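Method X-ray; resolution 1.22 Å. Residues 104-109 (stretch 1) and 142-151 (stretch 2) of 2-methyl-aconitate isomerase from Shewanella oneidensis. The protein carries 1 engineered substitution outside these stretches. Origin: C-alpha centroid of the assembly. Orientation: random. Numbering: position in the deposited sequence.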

# COMPACT_ATOMS: atom_id res chain seq x y z
N ASP A 104 12.71 7.46 11.61
CA ASP A 104 14.16 7.45 11.51
C ASP A 104 14.64 8.57 10.59
O ASP A 104 14.23 8.65 9.43
CB ASP A 104 14.65 6.11 10.99
CG ASP A 104 16.11 5.90 11.26
OD1 ASP A 104 16.92 6.67 10.72
OD2 ASP A 104 16.46 4.95 11.98
N TRP A 105 15.50 9.44 11.13
CA TRP A 105 16.02 10.60 10.42
C TRP A 105 17.51 10.45 10.09
O TRP A 105 18.17 11.44 9.78
CB TRP A 105 15.80 11.87 11.25
CG TRP A 105 14.37 12.11 11.60
CD1 TRP A 105 13.74 11.74 12.76
CD2 TRP A 105 13.38 12.76 10.79
NE1 TRP A 105 12.42 12.12 12.71
CE2 TRP A 105 12.18 12.75 11.51
CE3 TRP A 105 13.40 13.36 9.52
CZ2 TRP A 105 11.00 13.30 11.01
CZ3 TRP A 105 12.23 13.91 9.02
CH2 TRP A 105 11.05 13.88 9.77
N SER A 106 18.03 9.23 10.13
CA SER A 106 19.47 9.02 9.94
C SER A 106 19.93 8.95 8.49
O SER A 106 21.14 8.91 8.23
CB SER A 106 19.93 7.77 10.70
OG SER A 106 19.46 6.58 10.09
N GLY A 107 19.01 8.91 7.54
CA GLY A 107 19.40 8.73 6.15
C GLY A 107 18.65 9.58 5.15
O GLY A 107 17.65 10.24 5.47
N ASN A 108 19.15 9.56 3.92
CA ASN A 108 18.48 10.18 2.79
C ASN A 108 17.52 9.18 2.14
O ASN A 108 17.55 7.98 2.45
CB ASN A 108 19.58 10.61 1.80
CG ASN A 108 19.04 11.32 0.57
OD1 ASN A 108 18.00 11.97 0.61
ND2 ASN A 108 19.78 11.22 -0.52
N CYS A 109 16.66 9.68 1.27
CA CYS A 109 15.92 8.85 0.34
C CYS A 109 16.28 9.30 -1.06
O CYS A 109 15.98 10.43 -1.46
CB CYS A 109 14.42 8.94 0.54
SG CYS A 109 13.55 7.90 -0.66
N TRP A 142 20.10 20.77 -0.24
CA TRP A 142 20.88 20.43 0.94
C TRP A 142 20.17 19.29 1.64
O TRP A 142 19.07 19.45 2.17
CB TRP A 142 21.01 21.63 1.87
CG TRP A 142 21.75 21.33 3.14
CD1 TRP A 142 21.25 21.35 4.41
CD2 TRP A 142 23.13 20.95 3.26
NE1 TRP A 142 22.24 21.02 5.31
CE2 TRP A 142 23.39 20.76 4.63
CE3 TRP A 142 24.17 20.75 2.34
CZ2 TRP A 142 24.65 20.39 5.10
CZ3 TRP A 142 25.42 20.37 2.81
CH2 TRP A 142 25.65 20.21 4.18
N GLN A 143 20.79 18.12 1.58
CA GLN A 143 20.27 16.93 2.24
C GLN A 143 20.63 17.07 3.71
O GLN A 143 21.79 16.88 4.09
CB GLN A 143 20.86 15.67 1.62
CG GLN A 143 19.87 14.51 1.56
CD GLN A 143 19.28 14.20 2.92
OE1 GLN A 143 19.99 14.23 3.93
NE2 GLN A 143 17.98 13.94 2.97
N ALA A 144 19.65 17.43 4.53
CA ALA A 144 19.91 17.79 5.91
C ALA A 144 20.02 16.61 6.86
O ALA A 144 20.49 16.79 7.99
CB ALA A 144 18.85 18.79 6.39
N ASN A 145 19.59 15.42 6.45
CA ASN A 145 19.82 14.23 7.27
C ASN A 145 21.30 13.89 7.34
O ASN A 145 21.80 13.50 8.40
CB ASN A 145 19.09 13.00 6.71
CG ASN A 145 17.59 13.18 6.61
OD1 ASN A 145 17.07 13.68 5.60
ND2 ASN A 145 16.87 12.76 7.65
N ILE A 146 21.98 13.99 6.20
CA ILE A 146 23.35 13.49 6.06
C ILE A 146 24.37 14.59 5.73
O ILE A 146 25.58 14.32 5.69
CB ILE A 146 23.44 12.36 5.01
CG1 ILE A 146 23.14 12.89 3.61
CG2 ILE A 146 22.49 11.22 5.37
CD1 ILE A 146 23.32 11.86 2.51
N GLY A 147 23.91 15.81 5.53
CA GLY A 147 24.82 16.93 5.28
C GLY A 147 25.54 16.82 3.95
O GLY A 147 26.78 16.93 3.89
N LYS A 148 24.79 16.62 2.87
CA LYS A 148 25.35 16.45 1.53
C LYS A 148 24.56 17.26 0.51
O LYS A 148 23.37 17.52 0.70
CB LYS A 148 25.32 14.98 1.11
CG LYS A 148 26.27 14.07 1.87
CD LYS A 148 27.72 14.40 1.53
CE LYS A 148 28.68 13.41 2.16
NZ LYS A 148 30.10 13.82 1.92
N THR A 149 25.22 17.65 -0.58
CA THR A 149 24.57 18.34 -1.69
C THR A 149 24.06 17.33 -2.71
O THR A 149 24.78 16.40 -3.10
CB THR A 149 25.56 19.26 -2.41
OG1 THR A 149 26.05 20.24 -1.49
CG2 THR A 149 24.90 19.95 -3.61
N ILE A 150 22.81 17.52 -3.15
CA ILE A 150 22.27 16.73 -4.25
C ILE A 150 21.63 17.69 -5.23
O ILE A 150 21.00 18.66 -4.83
CB ILE A 150 21.23 15.72 -3.76
CG1 ILE A 150 21.85 14.78 -2.72
CG2 ILE A 150 20.67 14.95 -4.93
CD1 ILE A 150 20.84 13.99 -1.98
N ILE A 151 21.84 17.47 -6.53
CA ILE A 151 21.30 18.33 -7.56
C ILE A 151 20.17 17.62 -8.30
O ILE A 151 20.30 16.44 -8.63
CB ILE A 151 22.38 18.70 -8.58
CG1 ILE A 151 23.63 19.27 -7.89
CG2 ILE A 151 21.84 19.64 -9.63
CD1 ILE A 151 23.39 20.56 -7.14
O HOH W 1 19.99 13.19 11.20

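The contact between the two stretches buries 316 Å² and centres on Asn 108, Asn 145 and Ile 146. Asn 145 lies in the turn between two strands, and its CA-to-CB bond points toward stretch 1. With chi1 in the m well, its carboxamide reaches the backbone of stretch 1, where Asn 145 ND2 donates a nearly linear hydrogen bond to Trp 105 O (2.8 Å, 172°). The same carbonyl accepts a hydrogen bond from a water (2.9 Å from Trp 105 O), which also donates weakly to Asn 145 O. The amide suits this place because at its other end Asn 145 OD1 accepts a hydrogen bond from Gln 143 NE2 (2.8 Å), while Gln 143 OE1 receives Ile 146 N (3.0 Å); the turn thus holds the side chain that grips stretch 1.

Asn 108, buried and extended with chi1 t, contributes the largest covered area. Asn 108 OD1 lies 3.1 Å from Gln 143 NE2, and Asn 108 ND2 packs 3.3 Å from Ile 150 CD1. Ile 146 adds apolar packing: Ile 146 CD1 lies 4.0 Å from Asn 108 CB, and Ile 146 CG2 sits 4.0 Å from Gly 107 CA. Gly 107, lacking a side chain, meets stretch 2 through its backbone alone, with Gly 107 O 3.2 Å from Asn 145 CG.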